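Local coordinates for metallo-beta-lactamase domain-containing protein (Enterococcus faecalis, PDB 2AZ4), which is of unknown function but has a metallo-beta-lactamase fold, binds two zinc ions, and may act as an RNA-binding exonuclease, at residues A[94-99]-A[187-192]; A[163-166]-A[171-174]. All blocks are in the same frame, centred on the assembly; numbering follows the deposited sequence.

In the fold
Both contacts are buried, but the centre of contact 1 lies about 4 Å from that of the chain and the centre of contact 2 about 11 Å, the two contact centres being about 9 Å apart. They share no segment: contact 1 brings the short helix 95-98 to the loop after strand 182-186, whereas contact 2 joins strands 158-164 and 173-179, and along the chain it is nested inside the loop that contact 1 closes. Metal bonds do the work in the first; main-chain hydrogen bonds and small apolar side chains do it in the second. The two touch through a salt bridge between Arg191 and Asp166 and through packing of Val165 against Leu190.

Contact 1 of 2, residues A[94-99]-A[187-192]; sequences HLDHSR and TGDLRL. With ZN (zinc ion), chain D; ZN (zinc ion), chain C.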
ATOM      1  N   HIS A  94      -2.369   0.052   1.418  1.00 14.24           N
ATOM      2  CA  HIS A  94      -1.853  -1.315   1.398  1.00 15.46           C
ATOM      3  C   HIS A  94      -2.201  -2.094   2.657  1.00 15.61           C
ATOM      4  O   HIS A  94      -2.236  -1.539   3.751  1.00 15.77           O
ATOM      5  CB  HIS A  94      -0.343  -1.342   1.081  1.00 15.07           C
ATOM      6  CG  HIS A  94      -0.043  -1.090  -0.364  1.00 14.09           C
ATOM      7  ND1 HIS A  94       1.195  -0.692  -0.816  1.00 13.79           N
ATOM      8  CD2 HIS A  94      -0.822  -1.206  -1.469  1.00 14.41           C
ATOM      9  CE1 HIS A  94       1.167  -0.546  -2.129  1.00 13.99           C
ATOM     10  NE2 HIS A  94      -0.045  -0.852  -2.553  1.00 14.30           N
ATOM     11  N   LEU A  95      -2.476  -3.379   2.478  1.00 16.75           N
ATOM     12  CA  LEU A  95      -2.984  -4.251   3.544  1.00 18.00           C
ATOM     13  C   LEU A  95      -2.136  -4.240   4.840  1.00 17.22           C
ATOM     14  O   LEU A  95      -2.686  -4.241   5.968  1.00 15.18           O
ATOM     15  CB  LEU A  95      -3.072  -5.688   2.996  1.00 18.01           C
ATOM     16  CG  LEU A  95      -3.830  -6.760   3.782  1.00 20.23           C
ATOM     17  CD1 LEU A  95      -5.325  -6.404   3.933  1.00 20.38           C
ATOM     18  CD2 LEU A  95      -3.641  -8.144   3.134  1.00 21.13           C
ATOM     19  N   ASP A  96      -0.812  -4.228   4.650  1.00 16.21           N
ATOM     20  CA  ASP A  96       0.169  -4.296   5.744  1.00 16.71           C
ATOM     21  C   ASP A  96       0.235  -2.997   6.549  1.00 16.30           C
ATOM     22  O   ASP A  96       0.932  -2.931   7.564  1.00 16.93           O
ATOM     23  CB  ASP A  96       1.560  -4.750   5.239  1.00 16.75           C
ATOM     24  CG  ASP A  96       2.130  -3.842   4.140  1.00 18.62           C
ATOM     25  OD1 ASP A  96       1.396  -3.537   3.158  1.00 19.19           O
ATOM     26  OD2 ASP A  96       3.324  -3.440   4.238  1.00 16.87           O
ATOM     27  N   HIS A  97      -0.516  -1.989   6.090  1.00 15.33           N
ATOM     28  CA  HIS A  97      -0.715  -0.722   6.794  1.00 15.23           C
ATOM     29  C   HIS A  97      -2.152  -0.477   7.248  1.00 14.94           C
ATOM     30  O   HIS A  97      -2.377   0.346   8.128  1.00 15.84           O
ATOM     31  CB  HIS A  97      -0.216   0.445   5.922  1.00 14.45           C
ATOM     32  CG  HIS A  97       1.206   0.263   5.472  1.00 16.17           C
ATOM     33  ND1 HIS A  97       2.269   0.879   6.101  1.00 14.45           N
ATOM     34  CD2 HIS A  97       1.748  -0.557   4.539  1.00 16.87           C
ATOM     35  CE1 HIS A  97       3.400   0.471   5.552  1.00 16.27           C
ATOM     36  NE2 HIS A  97       3.113  -0.384   4.588  1.00 17.16           N
ATOM     37  N   SER A  98      -3.125  -1.158   6.647  1.00 14.86           N
ATOM     38  CA  SER A  98      -4.560  -0.803   6.868  1.00 15.28           C
ATOM     39  C   SER A  98      -5.452  -1.923   7.448  1.00 15.67           C
ATOM     40  O   SER A  98      -6.595  -1.674   7.891  1.00 14.59           O
ATOM     41  CB  SER A  98      -5.174  -0.318   5.539  1.00 14.81           C
ATOM     42  OG  SER A  98      -5.155  -1.367   4.549  1.00 14.11           O
ATOM     43  N   ARG A  99      -4.919  -3.148   7.451  1.00 15.43           N
ATOM     44  CA  ARG A  99      -5.751  -4.347   7.584  1.00 14.76           C
ATOM     45  C   ARG A  99      -6.736  -4.317   8.756  1.00 15.26           C
ATOM     46  O   ARG A  99      -7.833  -4.854   8.646  1.00 15.90           O
ATOM     47  CB  ARG A  99      -4.889  -5.598   7.672  1.00 13.45           C
ATOM     48  CG  ARG A  99      -5.657  -6.874   7.503  1.00 16.37           C
ATOM     49  CD  ARG A  99      -4.770  -8.102   7.473  1.00 20.09           C
ATOM     50  NE  ARG A  99      -5.708  -9.200   7.471  1.00 28.73           N
ATOM     51  CZ  ARG A  99      -5.823 -10.132   8.399  1.00 27.08           C
ATOM     52  NH1 ARG A  99      -4.968 -10.235   9.419  1.00 26.86           N
ATOM     53  NH2 ARG A  99      -6.782 -11.012   8.239  1.00 29.46           N
ATOM     54  N   THR A 187       8.269   7.906   7.328  1.00 17.23           N
ATOM     55  CA  THR A 187       8.279   7.962   5.857  1.00 17.57           C
ATOM     56  C   THR A 187       7.077   7.289   5.203  1.00 18.01           C
ATOM     57  O   THR A 187       6.731   7.607   4.064  1.00 19.02           O
ATOM     58  CB  THR A 187       9.565   7.313   5.234  1.00 16.75           C
ATOM     59  OG1 THR A 187       9.648   5.933   5.613  1.00 16.73           O
ATOM     60  CG2 THR A 187      10.803   8.048   5.673  1.00 16.99           C
ATOM     61  N   GLY A 188       6.471   6.346   5.917  1.00 17.79           N
ATOM     62  CA  GLY A 188       5.552   5.399   5.305  1.00 18.34           C
ATOM     63  C   GLY A 188       6.375   4.578   4.333  1.00 18.18           C
ATOM     64  O   GLY A 188       7.587   4.383   4.546  1.00 18.79           O
ATOM     65  N   ASP A 189       5.729   4.097   3.278  1.00 17.48           N
ATOM     66  CA  ASP A 189       6.411   3.462   2.158  1.00 17.26           C
ATOM     67  C   ASP A 189       6.618   4.485   1.061  1.00 16.79           C
ATOM     68  O   ASP A 189       5.731   5.309   0.834  1.00 16.43           O
ATOM     69  CB  ASP A 189       5.532   2.350   1.593  1.00 16.46           C
ATOM     70  CG  ASP A 189       5.487   1.132   2.458  1.00 16.33           C
ATOM     71  OD1 ASP A 189       6.106   1.086   3.546  1.00 16.74           O
ATOM     72  OD2 ASP A 189       4.821   0.181   2.034  1.00 13.45           O
ATOM     73  N   LEU A 190       7.764   4.417   0.365  1.00 16.80           N
ATOM     74  CA  LEU A 190       8.130   5.414  -0.648  1.00 16.86           C
ATOM     75  C   LEU A 190       9.268   5.042  -1.599  1.00 16.16           C
ATOM     76  O   LEU A 190      10.040   4.133  -1.349  1.00 16.16           O
ATOM     77  CB  LEU A 190       8.456   6.784  -0.055  1.00 17.30           C
ATOM     78  CG  LEU A 190       9.293   7.098   1.194  1.00 19.41           C
ATOM     79  CD1 LEU A 190      10.260   6.050   1.729  1.00 17.52           C
ATOM     80  CD2 LEU A 190       9.941   8.446   1.076  1.00 17.82           C
ATOM     81  N   ARG A 191       9.370   5.795  -2.683  1.00 16.06           N
ATOM     82  CA  ARG A 191      10.358   5.513  -3.738  1.00 16.17           C
ATOM     83  C   ARG A 191      10.678   6.810  -4.457  1.00 16.36           C
ATOM     84  O   ARG A 191      10.045   7.839  -4.196  1.00 16.99           O
ATOM     85  CB  ARG A 191       9.803   4.468  -4.728  1.00 15.22           C
ATOM     86  CG  ARG A 191       8.523   4.937  -5.441  1.00 15.37           C
ATOM     87  CD  ARG A 191       8.027   3.925  -6.474  1.00 16.98           C
ATOM     88  NE  ARG A 191       6.706   4.279  -6.991  1.00 17.62           N
ATOM     89  CZ  ARG A 191       6.010   3.554  -7.864  1.00 16.85           C
ATOM     90  NH1 ARG A 191       6.488   2.415  -8.323  1.00 15.08           N
ATOM     91  NH2 ARG A 191       4.823   3.974  -8.275  1.00 16.17           N
ATOM     92  N   LEU A 192      11.638   6.750  -5.377  1.00 16.84           N
ATOM     93  CA  LEU A 192      12.040   7.902  -6.174  1.00 17.28           C
ATOM     94  C   LEU A 192      11.962   7.629  -7.682  1.00 18.27           C
ATOM     95  O   LEU A 192      12.453   8.439  -8.492  1.00 19.13           O
ATOM     96  CB  LEU A 192      13.483   8.299  -5.802  1.00 17.25           C
ATOM     97  CG  LEU A 192      13.665   9.197  -4.560  1.00 15.56           C
ATOM     98  CD1 LEU A 192      15.143   9.386  -4.231  1.00 17.54           C
ATOM     99  CD2 LEU A 192      13.000  10.558  -4.800  1.00 16.87           C
TER
HETATM  100 ZN    ZN D 602       4.396  -1.601   3.339  1.00 27.73          ZN
HETATM  101 ZN    ZN C 601       3.021  -0.088   0.480  1.00 23.71          ZN
HETATM  102  O   HOH W   1       2.710  -1.983   1.767  1.00 18.61           O
HETATM  103  O   HOH W   2       4.171  -1.786  -0.298  1.00 18.85           O
HETATM  104  O   HOH W   3       5.486  -2.966   1.781  1.00 22.69           O
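His97 and Asp189 meet through a zinc ion, with no direct hydrogen bond between them. Their closest atoms, His97 NE2 and Asp189 OD2, lie 3.1 Å apart as neighbours in one metal shell, and the ring and carboxylate planes are turned 90° to each other. Metal bonds carry nearly everything. The zinc of chain D takes His97 NE2 at 2.2 Å. Asp96 OD2 binds it at 2.3 Å and Asp189 OD2 at 2.2 Å, with His404 and two waters completing its shell. The zinc of chain C takes His94 ND1 at 2.3 Å. The same Asp189 OD2 reaches it at 2.4 Å, besides His92, His167 and two waters. One carboxylate oxygen therefore bridges both metals, as does one water. This is the dinuclear centre of the metallo-beta-lactamase fold: His92, His94, Asp96 and His97 make up its HxHxDH motif, and Asp189 comes from the loop after strand 182-186, some 90 residues further along the chain. The bridging water donates a short hydrogen bond to Asp96 OD1, 2.5 Å long. Asp96 CG sits between its backbone N and carbonyl carbon (chi1 58°), which brings OD2 to the zinc shared with His97 and OD1 to the bridging water. Asp35 is the polar partner of His97 ND1.

Contact 2 of 2, residues A[163-166]-A[171-174]; sequences VPVD and GASA
Val163 and Pro164 pair antiparallel with Ala174 and Ser173 in a largely buried contact at the loop end of the hairpin of strands 158-164 and 173-179. Val163 and Ala174 form a hydrogen-bonded pair: Val163 N reaches Ala174 O at 2.9 Å, and Ala174 N returns to Val163 O at 2.7 Å, nearly straight at 166°. Pro164 and Ser173 form the next, non-hydrogen-bonded pair, CA to CA 4.2 Å, their side chains diverging. Past the strand, Val165 N still bonds to Ala172 O at 3.0 Å, but comes from above the carbonyl plane, 38° out of it; Pro164 CA adds a CH...O contact to the same oxygen. Apolar contacts run alongside these bonds. Val165 CG2 rests on Ala174 CB at 4.1 Å, its CG1 lies 4.4 Å from Ala172 CB, a looser contact, and Phe203 of helix 197-207 packs on Val163, Val165 and Ala174. Ser173 OG, set between its backbone N and carbonyl carbon (chi1 65°), hydrogen-bonds to Ser91 O, tying the hairpin to the loop that carries the zinc ligand His92. The loop closing the hairpin carries the zinc ligand His167, as in other metallo-beta-lactamase folds.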
ATOM      1  N   VAL A 163       2.002  14.399   4.250  1.00 16.46           N
ATOM      2  CA  VAL A 163       2.728  14.889   3.091  1.00 15.75           C
ATOM      3  C   VAL A 163       2.729  13.783   2.061  1.00 16.00           C
ATOM      4  O   VAL A 163       3.118  12.685   2.405  1.00 17.18           O
ATOM      5  CB  VAL A 163       4.206  15.208   3.498  1.00 16.22           C
ATOM      6  CG1 VAL A 163       5.032  15.639   2.283  1.00 13.90           C
ATOM      7  CG2 VAL A 163       4.249  16.317   4.599  1.00 14.62           C
ATOM      8  N   PRO A 164       2.353  14.078   0.801  1.00 15.95           N
ATOM      9  CA  PRO A 164       2.320  13.070  -0.265  1.00 16.37           C
ATOM     10  C   PRO A 164       3.715  12.587  -0.614  1.00 17.02           C
ATOM     11  O   PRO A 164       4.688  13.377  -0.644  1.00 17.42           O
ATOM     12  CB  PRO A 164       1.699  13.816  -1.448  1.00 15.62           C
ATOM     13  CG  PRO A 164       2.073  15.275  -1.192  1.00 15.18           C
ATOM     14  CD  PRO A 164       1.927  15.402   0.299  1.00 15.68           C
ATOM     15  N   VAL A 165       3.798  11.298  -0.877  1.00 16.53           N
ATOM     16  CA  VAL A 165       5.039  10.658  -1.181  1.00 18.20           C
ATOM     17  C   VAL A 165       4.802   9.702  -2.354  1.00 18.64           C
ATOM     18  O   VAL A 165       3.696   9.199  -2.509  1.00 18.22           O
ATOM     19  CB  VAL A 165       5.511  10.001   0.122  1.00 18.44           C
ATOM     20  CG1 VAL A 165       5.450   8.491   0.104  1.00 19.62           C
ATOM     21  CG2 VAL A 165       6.763  10.673   0.663  1.00 19.05           C
ATOM     22  N   ASP A 166       5.827   9.479  -3.181  1.00 18.60           N
ATOM     23  CA  ASP A 166       5.724   8.626  -4.363  1.00 19.59           C
ATOM     24  C   ASP A 166       5.774   7.151  -3.895  1.00 19.37           C
ATOM     25  O   ASP A 166       6.715   6.728  -3.219  1.00 18.32           O
ATOM     26  CB  ASP A 166       6.871   9.030  -5.318  1.00 20.45           C
ATOM     27  CG  ASP A 166       7.148   8.042  -6.457  1.00 24.58           C
ATOM     28  OD1 ASP A 166       6.342   7.111  -6.711  1.00 28.39           O
ATOM     29  OD2 ASP A 166       8.237   8.206  -7.102  1.00 24.80           O
ATOM     30  N   GLY A 171      -2.173   8.074  -3.455  1.00 16.10           N
ATOM     31  CA  GLY A 171      -2.544   8.722  -2.204  1.00 16.23           C
ATOM     32  C   GLY A 171      -1.651   8.452  -1.000  1.00 15.46           C
ATOM     33  O   GLY A 171      -2.003   8.793   0.140  1.00 16.55           O
ATOM     34  N   ALA A 172      -0.494   7.849  -1.254  1.00 15.33           N
ATOM     35  CA  ALA A 172       0.483   7.494  -0.218  1.00 14.85           C
ATOM     36  C   ALA A 172       1.091   8.746   0.380  1.00 14.87           C
ATOM     37  O   ALA A 172       1.314   9.733  -0.339  1.00 14.16           O
ATOM     38  CB  ALA A 172       1.590   6.607  -0.789  1.00 14.50           C
ATOM     39  N   SER A 173       1.353   8.696   1.694  1.00 14.57           N
ATOM     40  CA  SER A 173       1.869   9.853   2.420  1.00 15.34           C
ATOM     41  C   SER A 173       2.912   9.471   3.476  1.00 15.83           C
ATOM     42  O   SER A 173       3.083   8.276   3.801  1.00 16.11           O
ATOM     43  CB  SER A 173       0.727  10.596   3.096  1.00 16.00           C
ATOM     44  OG  SER A 173       0.132   9.775   4.091  1.00 16.59           O
ATOM     45  N   ALA A 174       3.615  10.498   3.954  1.00 16.15           N
ATOM     46  CA  ALA A 174       4.532  10.443   5.084  1.00 16.41           C
ATOM     47  C   ALA A 174       4.008  11.430   6.130  1.00 16.76           C
ATOM     48  O   ALA A 174       3.147  12.284   5.832  1.00 16.87           O
ATOM     49  CB  ALA A 174       5.935  10.840   4.635  1.00 16.44           C
TER